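Local coordinates for protein endo-1,3-beta-glucanase (Streptomyces sioyaensis, PDB 3DGT) that hydrolyses internal beta-1,3 linkages of 1,3-beta-glucans, this chain being the family 16 catalytic domain of a longer, probably secreted protein, at residues R84-R89 against F237-V242; E103-M108 against V268-V273; A122-G127 against E142-E147. All coordinates share one frame; numbering follows the deposited sequence.

Along the chain the segments run 84-89, 103-108, 122-127, 142-147, 237-242 and 268-273, so that contacts 1 and 2 interlock and contact 3 is nested inside both. All belong to the family 16 beta-sandwich of the concanavalin clan. Contacts 1 and 3, with centres about 9 Å apart, are joined by neighbouring strands 236-244 and 119-127, between which Ile239 N lies 2.8 Å from Trp124 O. Contact 2, its centre about 12 Å from each of theirs, packs against both through the core: Val271 and Val268 meet Leu240, and Phe123 lies against Glu103 and Ala104. The segment 142-147, which carries the family's glutamate motif, and the magnesium site at Asp269 thus belong to different layers of one folded body.

Contact 1: R84-R89 against F237-V242; sequences RIETTR and FVILNV
Glu86 and Phe237 lie side by side and point the same way, their carboxylate and ring planes 9° apart, with Glu86 OE1 3.1 Å from Phe237 CE2. Arg131 joins the pair, forming a salt bridge to OE1 and a cation-pi contact with the ring, while Tyr38 hydrogen-bonds to OE2. On the same face, Arg84 runs alongside Asn241 and Ile239, its CG 3.8 Å from Asn241 CB; its guanidinium reaches on to Asp33 and Tyr38. Ile85 and Leu240 share the opposite, apolar face with Leu68, Ile85 CG1 lying 4.1 Å from Leu240 CB, and their backbones form a reciprocal hydrogen-bonded antiparallel pair. At Thr87 the backbone N still bonds to Val238 O, but the return bond goes to the hydroxyl: with chi1 at 52°, between backbone N and carbonyl carbon, OG1 accepts Val238 N nearly straight (3.0 Å, 176°) and donates to Arg89 O at 2.7 Å. A valine here would probably leave Val238 N without this acceptor and Arg89 O without its hydroxyl donor. The chemistry implies a two-sided strand pair: one face largely polar and aromatic, with Ile239 among the charges and Asn241 OD1 bonded by Trp124 NE1, the other hydrophobic core, a hydroxyl closing the ladder.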
loop_
_atom_site.group_PDB
_atom_site.type_symbol
_atom_site.label_atom_id
_atom_site.label_comp_id
_atom_site.label_asym_id
_atom_site.label_seq_id
_atom_site.Cartn_x
_atom_site.Cartn_y
_atom_site.Cartn_z
ATOM N N ARG A 84 10.678 -1.061 1.549
ATOM C CA ARG A 84 9.443 -1.858 1.576
ATOM C C ARG A 84 9.327 -2.457 2.959
ATOM O O ARG A 84 10.089 -3.361 3.320
ATOM C CB ARG A 84 9.493 -2.975 0.524
ATOM C CG ARG A 84 8.249 -3.853 0.459
ATOM C CD ARG A 84 8.384 -4.871 -0.665
ATOM N NE ARG A 84 7.372 -5.930 -0.601
ATOM C CZ ARG A 84 6.628 -6.332 -1.633
ATOM N NH1 ARG A 84 6.758 -5.772 -2.832
ATOM N NH2 ARG A 84 5.742 -7.312 -1.461
ATOM N N ILE A 85 8.402 -1.919 3.750
ATOM C CA ILE A 85 8.209 -2.392 5.121
ATOM C C ILE A 85 6.816 -2.960 5.303
ATOM O O ILE A 85 5.876 -2.514 4.641
ATOM C CB ILE A 85 8.527 -1.310 6.180
ATOM C CG1 ILE A 85 7.580 -0.107 6.078
ATOM C CG2 ILE A 85 9.992 -0.893 6.066
ATOM C CD1 ILE A 85 7.766 0.878 7.238
ATOM N N GLU A 86 6.698 -3.972 6.163
ATOM C CA GLU A 86 5.406 -4.601 6.466
ATOM C C GLU A 86 5.159 -4.638 7.958
ATOM O O GLU A 86 6.094 -4.741 8.753
ATOM C CB GLU A 86 5.357 -6.050 5.959
ATOM C CG GLU A 86 5.881 -6.243 4.557
ATOM C CD GLU A 86 5.697 -7.654 4.033
ATOM O OE1 GLU A 86 5.155 -8.528 4.747
ATOM O OE2 GLU A 86 6.108 -7.879 2.892
ATOM N N THR A 87 3.896 -4.599 8.351
ATOM C CA THR A 87 3.601 -4.720 9.773
ATOM C C THR A 87 4.043 -6.088 10.270
ATOM O O THR A 87 3.906 -7.105 9.576
ATOM C CB THR A 87 2.109 -4.488 10.098
ATOM O OG1 THR A 87 1.290 -5.325 9.269
ATOM C CG2 THR A 87 1.740 -3.018 9.892
ATOM N N THR A 88 4.598 -6.112 11.476
ATOM C CA THR A 88 4.846 -7.379 12.151
ATOM C C THR A 88 3.519 -8.114 12.344
ATOM O O THR A 88 3.460 -9.336 12.213
ATOM C CB THR A 88 5.519 -7.154 13.502
ATOM O OG1 THR A 88 4.797 -6.158 14.218
ATOM C CG2 THR A 88 6.937 -6.647 13.306
ATOM N N ARG A 89 2.461 -7.356 12.646
ATOM C CA ARG A 89 1.128 -7.919 12.832
ATOM C C ARG A 89 0.482 -8.346 11.516
ATOM O O ARG A 89 0.598 -7.677 10.486
ATOM C CB ARG A 89 0.253 -6.903 13.555
ATOM C CG ARG A 89 0.621 -6.711 15.012
ATOM C CD ARG A 89 -0.219 -5.626 15.659
ATOM N NE ARG A 89 -1.621 -6.027 15.766
ATOM C CZ ARG A 89 -2.576 -5.247 16.265
ATOM N NH1 ARG A 89 -2.290 -4.020 16.710
ATOM N NH2 ARG A 89 -3.821 -5.702 16.332
ATOM N N PHE A 237 -1.769 -8.266 6.766
ATOM C CA PHE A 237 -0.709 -7.338 7.144
ATOM C C PHE A 237 -0.696 -6.144 6.187
ATOM O O PHE A 237 -1.290 -6.202 5.105
ATOM C CB PHE A 237 0.666 -8.029 7.255
ATOM C CG PHE A 237 1.047 -8.874 6.062
ATOM C CD1 PHE A 237 0.625 -10.198 5.960
ATOM C CD2 PHE A 237 1.863 -8.364 5.055
ATOM C CE1 PHE A 237 0.998 -10.986 4.860
ATOM C CE2 PHE A 237 2.232 -9.151 3.952
ATOM C CZ PHE A 237 1.797 -10.463 3.860
ATOM N N VAL A 238 -0.059 -5.060 6.624
ATOM C CA VAL A 238 -0.002 -3.796 5.884
ATOM C C VAL A 238 1.409 -3.610 5.343
ATOM O O VAL A 238 2.385 -3.941 6.019
ATOM C CB VAL A 238 -0.387 -2.603 6.804
ATOM C CG1 VAL A 238 -0.134 -1.257 6.109
ATOM C CG2 VAL A 238 -1.842 -2.726 7.260
ATOM N N ILE A 239 1.504 -3.085 4.123
ATOM C CA ILE A 239 2.791 -2.850 3.457
ATOM C C ILE A 239 2.880 -1.397 2.981
ATOM O O ILE A 239 1.898 -0.844 2.476
ATOM C CB ILE A 239 2.999 -3.811 2.243
ATOM C CG1 ILE A 239 2.798 -5.283 2.631
ATOM C CG2 ILE A 239 4.377 -3.613 1.612
ATOM C CD1 ILE A 239 1.388 -5.806 2.362
ATOM N N LEU A 240 4.049 -0.779 3.167
ATOM C CA LEU A 240 4.387 0.526 2.573
ATOM C C LEU A 240 5.652 0.350 1.740
ATOM O O LEU A 240 6.620 -0.241 2.206
ATOM C CB LEU A 240 4.661 1.563 3.665
ATOM C CG LEU A 240 3.463 2.033 4.490
ATOM C CD1 LEU A 240 3.968 2.729 5.740
ATOM C CD2 LEU A 240 2.587 2.969 3.690
ATOM N N ASN A 241 5.650 0.861 0.512
ATOM C CA ASN A 241 6.837 0.787 -0.329
ATOM C C ASN A 241 6.868 1.846 -1.403
ATOM O O ASN A 241 5.852 2.460 -1.711
ATOM C CB ASN A 241 6.950 -0.599 -0.987
ATOM C CG ASN A 241 5.811 -0.882 -1.951
ATOM O OD1 ASN A 241 4.706 -1.229 -1.540
ATOM N ND2 ASN A 241 6.078 -0.728 -3.238
ATOM N N VAL A 242 8.049 2.048 -1.977
ATOM C CA VAL A 242 8.134 2.717 -3.269
ATOM C C VAL A 242 8.921 1.813 -4.213
ATOM O O VAL A 242 10.139 1.680 -4.116
ATOM C CB VAL A 242 8.749 4.142 -3.192
ATOM C CG1 VAL A 242 8.683 4.791 -4.571
ATOM C CG2 VAL A 242 8.020 5.018 -2.149
#

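Contact 2: E103-M108 against V268-V273. With MG (magnesium ion), chain B.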
loop_
_atom_site.group_PDB
_atom_site.type_symbol
_atom_site.label_atom_id
_atom_site.label_comp_id
_atom_site.label_asym_id
_atom_site.label_seq_id
_atom_site.Cartn_x
_atom_site.Cartn_y
_atom_site.Cartn_z
ATOM N N GLU A 103 -5.904 2.958 7.388
ATOM C CA GLU A 103 -5.711 4.307 6.858
ATOM C C GLU A 103 -4.273 4.750 6.956
ATOM O O GLU A 103 -3.595 4.470 7.936
ATOM C CB GLU A 103 -6.581 5.277 7.653
ATOM C CG GLU A 103 -6.519 6.721 7.215
ATOM C CD GLU A 103 -7.616 7.539 7.863
ATOM O OE1 GLU A 103 -8.785 7.385 7.444
ATOM O OE2 GLU A 103 -7.318 8.316 8.805
ATOM N N ALA A 104 -3.819 5.460 5.932
ATOM C CA ALA A 104 -2.535 6.149 6.000
ATOM C C ALA A 104 -2.693 7.560 5.490
ATOM O O ALA A 104 -3.448 7.807 4.553
ATOM C CB ALA A 104 -1.464 5.425 5.204
ATOM N N ARG A 105 -1.988 8.490 6.114
ATOM C CA ARG A 105 -1.929 9.853 5.622
ATOM C C ARG A 105 -0.530 10.031 5.078
ATOM O O ARG A 105 0.456 9.813 5.796
ATOM C CB ARG A 105 -2.240 10.851 6.733
ATOM C CG ARG A 105 -2.142 12.311 6.314
ATOM C CD ARG A 105 -2.680 13.219 7.407
ATOM N NE ARG A 105 -2.720 14.622 6.990
ATOM C CZ ARG A 105 -1.870 15.563 7.395
ATOM N NH1 ARG A 105 -0.890 15.284 8.253
ATOM N NH2 ARG A 105 -2.009 16.802 6.936
ATOM N N LEU A 106 -0.441 10.377 3.793
ATOM C CA LEU A 106 0.848 10.395 3.111
ATOM C C LEU A 106 0.880 11.379 1.952
ATOM O O LEU A 106 -0.167 11.733 1.376
ATOM C CB LEU A 106 1.231 8.977 2.635
ATOM C CG LEU A 106 0.329 8.298 1.592
ATOM C CD1 LEU A 106 0.752 8.665 0.167
ATOM C CD2 LEU A 106 0.320 6.783 1.777
ATOM N N GLN A 107 2.099 11.793 1.613
ATOM C CA GLN A 107 2.388 12.557 0.413
ATOM C C GLN A 107 3.092 11.609 -0.543
ATOM O O GLN A 107 4.094 10.994 -0.190
ATOM C CB GLN A 107 3.329 13.718 0.741
ATOM C CG GLN A 107 3.715 14.564 -0.469
ATOM C CD GLN A 107 4.748 15.624 -0.145
ATOM O OE1 GLN A 107 5.390 15.577 0.904
ATOM N NE2 GLN A 107 4.914 16.586 -1.046
ATOM N N MET A 108 2.575 11.497 -1.761
ATOM C CA MET A 108 3.270 10.725 -2.791
ATOM C C MET A 108 4.570 11.424 -3.182
ATOM O O MET A 108 4.671 12.649 -3.080
ATOM C CB MET A 108 2.383 10.569 -4.016
ATOM C CG MET A 108 1.142 9.732 -3.786
ATOM S SD MET A 108 0.255 9.603 -5.331
ATOM C CE MET A 108 -1.303 8.869 -4.799
ATOM N N VAL A 268 5.085 9.591 4.941
ATOM C CA VAL A 268 3.928 8.972 5.594
ATOM C C VAL A 268 3.794 9.459 7.030
ATOM O O VAL A 268 4.626 9.145 7.876
ATOM C CB VAL A 268 4.037 7.424 5.583
ATOM C CG1 VAL A 268 2.743 6.782 6.109
ATOM C CG2 VAL A 268 4.379 6.916 4.167
ATOM N N ASP A 269 2.739 10.221 7.313
ATOM C CA ASP A 269 2.488 10.706 8.670
ATOM C C ASP A 269 2.113 9.581 9.629
ATOM O O ASP A 269 2.621 9.509 10.752
ATOM C CB ASP A 269 1.399 11.780 8.634
ATOM C CG ASP A 269 1.146 12.436 9.982
ATOM O OD1 ASP A 269 1.925 12.253 10.947
ATOM O OD2 ASP A 269 0.135 13.168 10.063
ATOM N N TYR A 270 1.241 8.689 9.189
ATOM C CA TYR A 270 0.829 7.584 10.040
ATOM C C TYR A 270 0.197 6.462 9.240
ATOM O O TYR A 270 -0.229 6.660 8.102
ATOM C CB TYR A 270 -0.157 8.065 11.130
ATOM C CG TYR A 270 -1.496 8.540 10.615
ATOM C CD1 TYR A 270 -2.526 7.632 10.343
ATOM C CD2 TYR A 270 -1.739 9.898 10.406
ATOM C CE1 TYR A 270 -3.768 8.070 9.881
ATOM C CE2 TYR A 270 -2.985 10.340 9.945
ATOM C CZ TYR A 270 -3.979 9.419 9.676
ATOM O OH TYR A 270 -5.208 9.851 9.218
ATOM N N VAL A 271 0.158 5.293 9.869
ATOM C CA VAL A 271 -0.707 4.188 9.481
ATOM C C VAL A 271 -1.554 3.866 10.704
ATOM O O VAL A 271 -1.025 3.755 11.809
ATOM C CB VAL A 271 0.089 2.944 9.030
ATOM C CG1 VAL A 271 -0.841 1.733 8.851
ATOM C CG2 VAL A 271 0.846 3.232 7.733
ATOM N N GLN A 272 -2.864 3.741 10.500
ATOM C CA GLN A 272 -3.796 3.506 11.601
ATOM C C GLN A 272 -4.844 2.482 11.226
ATOM O O GLN A 272 -5.406 2.535 10.126
ATOM C CB GLN A 272 -4.486 4.812 11.997
ATOM C CG GLN A 272 -5.545 4.680 13.087
ATOM C CD GLN A 272 -6.203 5.997 13.378
ATOM O OE1 GLN A 272 -7.221 6.348 12.777
ATOM N NE2 GLN A 272 -5.610 6.753 14.265
ATOM N N VAL A 273 -5.112 1.566 12.157
ATOM C CA VAL A 273 -6.205 0.616 12.038
ATOM C C VAL A 273 -7.189 0.896 13.170
ATOM O O VAL A 273 -6.787 0.980 14.339
ATOM C CB VAL A 273 -5.715 -0.844 12.121
ATOM C CG1 VAL A 273 -6.869 -1.806 11.916
ATOM C CG2 VAL A 273 -4.622 -1.112 11.085
HETATM MG MG MG B . 3.023 11.009 12.153
HETATM O O HOH W 1 3.279 12.381 13.675
#
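Glu103 to Leu106 and Val268 to Gln272 form an antiparallel strand pair, interrupted by a beta bulge that supplies a magnesium ligand, in the layer of the sandwich built on strands 99-107 and 266-276. Glu103 and Gln272 exchange two backbone hydrogen bonds. The register holds to Arg105, whose N bonds to Tyr270 O, and slips by one before Leu106, which pairs with Val268; Arg105 O meanwhile receives Asp269 N at 2.8 Å.

The extra residue, Asp269, chelates the ion through its carbonyl O and through OD1, the latter at 2.0 Å. Its other carboxylate oxygen, OD2, forms a salt bridge with Arg105 NH1 at 3.0 Å; NH1 comes from the anti side, 33° out of the carboxylate plane, and OD2 lies close to the guanidinium plane. Ser1 N also bonds to OD2. The carboxylate is thus divided between metal and cationic partners, which should restrain its rotation. Asp16, Gly66 and a water are further ligands.

Tyr270 stands beside this group, its CG straddling backbone N and carbonyl carbon (chi1 66°), which lays the ring across Arg105 and brings OH to Glu103. Arg105 N lies over one face, and Arg105 CB is 3.3 Å from Tyr270 CE2. The phenol OH donates a 2.6 Å bond to Glu103 OE2 at the ring edge, while Thr194 holds Glu103 OE1.

The reverse face is apolar: Ala104 CB approaches Val271 CG2 (4.1 Å), Leu106 meets Val268, and both Ala104 and Leu106 pack on Phe123 of strand 119-127. Strand 191-198 flanks segment 103-108, and strand 9-15 borders 268-273.

Contact 3: A122-G127 against E142-E147; sequences AFWMLG and ELDIME
Segments 122-127 and 142-147 run antiparallel on both sides of a classic beta bulge, at which Ile145 and Met146 both face Phe123; the carbonyl opposite the bulge, Phe123 O, accepts Met146 N at 3.0 Å and, weakly, Ile145 N. The sequence ELDIME matches the E-x-D-x-x-E form of the family 16 motif, found in members with a bulged catalytic strand; in relatives its first and last glutamates act as nucleophile and acid/base. The inserted residue matters to this layout: although Asp144 and Glu147 are three positions apart, Glu142, Asp144 and Glu147 all rise from one face of the sheet, together with Ala122, Trp124 and Leu126, consistent with a glucan-binding cleft there.

The other face turns inward. The ring of Phe123 is crossed by Ile145, whose CG2 touches CE2 at 3.6 Å and whose CD1 makes an off-centre CH-pi contact, 4.0 Å from the ring centroid. That same CD1 lies 3.7 Å from Met125 SD, and Leu143 CD1 comes up to the sulphur. Val102 and Met195, from strands 99-107 and 191-198, cover this cluster.

On the face of Glu142, Asp144 and Glu147, two of the carboxylates have tryptophan partners: Trp137 NE1 bonds to Glu142 OE1 and Trp120 NE1 to Glu147 OE2, while Trp124 NE1 is engaged by Asn241. A chi1 of 56° turns the indole of Trp124 along the strand toward Glu142, and its six-membered ring, at CE3 and CZ3, passes the carboxylate obliquely, the planes 36° apart. Glu142 OE2 approaches Trp124 CE3 to 3.3 Å.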
loop_
_atom_site.group_PDB
_atom_site.type_symbol
_atom_site.label_atom_id
_atom_site.label_comp_id
_atom_site.label_asym_id
_atom_site.label_seq_id
_atom_site.Cartn_x
_atom_site.Cartn_y
_atom_site.Cartn_z
ATOM N N ALA A 122 3.201 2.755 -2.932
ATOM C CA ALA A 122 2.052 1.911 -2.598
ATOM C C ALA A 122 1.852 1.794 -1.095
ATOM O O ALA A 122 2.814 1.800 -0.311
ATOM C CB ALA A 122 2.179 0.535 -3.233
ATOM N N PHE A 123 0.582 1.689 -0.716
ATOM C CA PHE A 123 0.148 1.436 0.658
ATOM C C PHE A 123 -0.950 0.410 0.518
ATOM O O PHE A 123 -1.979 0.664 -0.093
ATOM C CB PHE A 123 -0.383 2.737 1.274
ATOM C CG PHE A 123 -1.288 2.552 2.471
ATOM C CD1 PHE A 123 -0.888 1.803 3.575
ATOM C CD2 PHE A 123 -2.522 3.189 2.512
ATOM C CE1 PHE A 123 -1.721 1.658 4.683
ATOM C CE2 PHE A 123 -3.356 3.058 3.621
ATOM C CZ PHE A 123 -2.958 2.291 4.702
ATOM N N TRP A 124 -0.717 -0.778 1.051
ATOM C CA TRP A 124 -1.570 -1.902 0.701
ATOM C C TRP A 124 -1.602 -2.987 1.770
ATOM O O TRP A 124 -0.908 -2.905 2.794
ATOM C CB TRP A 124 -1.183 -2.443 -0.690
ATOM C CG TRP A 124 0.266 -2.854 -0.857
ATOM C CD1 TRP A 124 1.365 -2.043 -0.826
ATOM C CD2 TRP A 124 0.749 -4.174 -1.114
ATOM N NE1 TRP A 124 2.512 -2.783 -1.021
ATOM C CE2 TRP A 124 2.159 -4.093 -1.222
ATOM C CE3 TRP A 124 0.124 -5.421 -1.266
ATOM C CZ2 TRP A 124 2.961 -5.224 -1.464
ATOM C CZ3 TRP A 124 0.918 -6.539 -1.520
ATOM C CH2 TRP A 124 2.321 -6.433 -1.610
ATOM N N MET A 125 -2.447 -3.984 1.539
ATOM C CA MET A 125 -2.651 -5.073 2.492
ATOM C C MET A 125 -2.609 -6.393 1.760
ATOM O O MET A 125 -3.104 -6.495 0.636
ATOM C CB MET A 125 -4.009 -4.947 3.174
ATOM C CG MET A 125 -4.175 -3.703 4.034
ATOM S SD MET A 125 -5.899 -3.417 4.526
ATOM C CE MET A 125 -6.249 -4.780 5.646
ATOM N N LEU A 126 -2.049 -7.403 2.418
ATOM C CA LEU A 126 -1.982 -8.747 1.867
ATOM C C LEU A 126 -2.483 -9.751 2.904
ATOM O O LEU A 126 -2.223 -9.596 4.098
ATOM C CB LEU A 126 -0.535 -9.031 1.446
ATOM C CG LEU A 126 -0.170 -10.111 0.440
ATOM C CD1 LEU A 126 -1.105 -10.139 -0.773
ATOM C CD2 LEU A 126 1.270 -9.875 0.014
ATOM N N GLY A 127 -3.246 -10.745 2.459
ATOM C CA GLY A 127 -3.797 -11.735 3.388
ATOM C C GLY A 127 -2.718 -12.457 4.169
ATOM O O GLY A 127 -1.687 -12.837 3.610
ATOM N N GLU A 142 -5.670 -9.297 -1.779
ATOM C CA GLU A 142 -4.837 -8.099 -1.694
ATOM C C GLU A 142 -5.734 -6.880 -1.764
ATOM O O GLU A 142 -6.583 -6.778 -2.647
ATOM C CB GLU A 142 -3.823 -8.045 -2.833
ATOM C CG GLU A 142 -2.945 -6.784 -2.793
ATOM C CD GLU A 142 -1.774 -6.846 -3.741
ATOM O OE1 GLU A 142 -1.285 -7.956 -4.029
ATOM O OE2 GLU A 142 -1.310 -5.772 -4.179
ATOM N N LEU A 143 -5.549 -5.966 -0.821
ATOM C CA LEU A 143 -6.282 -4.715 -0.832
ATOM C C LEU A 143 -5.301 -3.583 -1.037
ATOM O O LEU A 143 -4.523 -3.257 -0.144
ATOM C CB LEU A 143 -7.060 -4.533 0.474
ATOM C CG LEU A 143 -7.992 -5.676 0.886
ATOM C CD1 LEU A 143 -8.631 -5.404 2.241
ATOM C CD2 LEU A 143 -9.064 -5.938 -0.161
ATOM N N ASP A 144 -5.304 -3.023 -2.240
ATOM C CA ASP A 144 -4.426 -1.915 -2.568
ATOM C C ASP A 144 -5.147 -0.623 -2.245
ATOM O O ASP A 144 -6.069 -0.226 -2.951
ATOM C CB ASP A 144 -4.025 -1.980 -4.041
ATOM C CG ASP A 144 -3.237 -3.228 -4.365
ATOM O OD1 ASP A 144 -2.352 -3.602 -3.557
ATOM O OD2 ASP A 144 -3.467 -3.828 -5.434
ATOM N N ILE A 145 -4.744 0.005 -1.144
ATOM C CA ILE A 145 -5.451 1.192 -0.631
ATOM C C ILE A 145 -5.002 2.471 -1.349
ATOM O O ILE A 145 -5.809 3.382 -1.601
ATOM C CB ILE A 145 -5.281 1.321 0.896
ATOM C CG1 ILE A 145 -5.623 -0.010 1.583
ATOM C CG2 ILE A 145 -6.140 2.470 1.454
ATOM C CD1 ILE A 145 -5.324 -0.009 3.084
ATOM N N MET A 146 -3.713 2.527 -1.677
ATOM C CA MET A 146 -3.175 3.568 -2.536
ATOM C C MET A 146 -2.071 2.966 -3.393
ATOM O O MET A 146 -1.143 2.348 -2.868
ATOM C CB MET A 146 -2.624 4.734 -1.703
ATOM C CG MET A 146 -2.019 5.909 -2.514
ATOM S SD MET A 146 -0.410 5.620 -3.344
ATOM C CE MET A 146 0.639 5.293 -1.931
ATOM N N GLU A 147 -2.187 3.135 -4.705
ATOM C CA GLU A 147 -1.065 2.960 -5.617
ATOM C C GLU A 147 -1.031 4.167 -6.530
ATOM O O GLU A 147 -2.057 4.806 -6.775
ATOM C CB GLU A 147 -1.204 1.708 -6.475
ATOM C CG GLU A 147 -1.038 0.407 -5.736
ATOM C CD GLU A 147 -1.133 -0.757 -6.681
ATOM O OE1 GLU A 147 -2.266 -1.112 -7.048
ATOM O OE2 GLU A 147 -0.084 -1.303 -7.079
#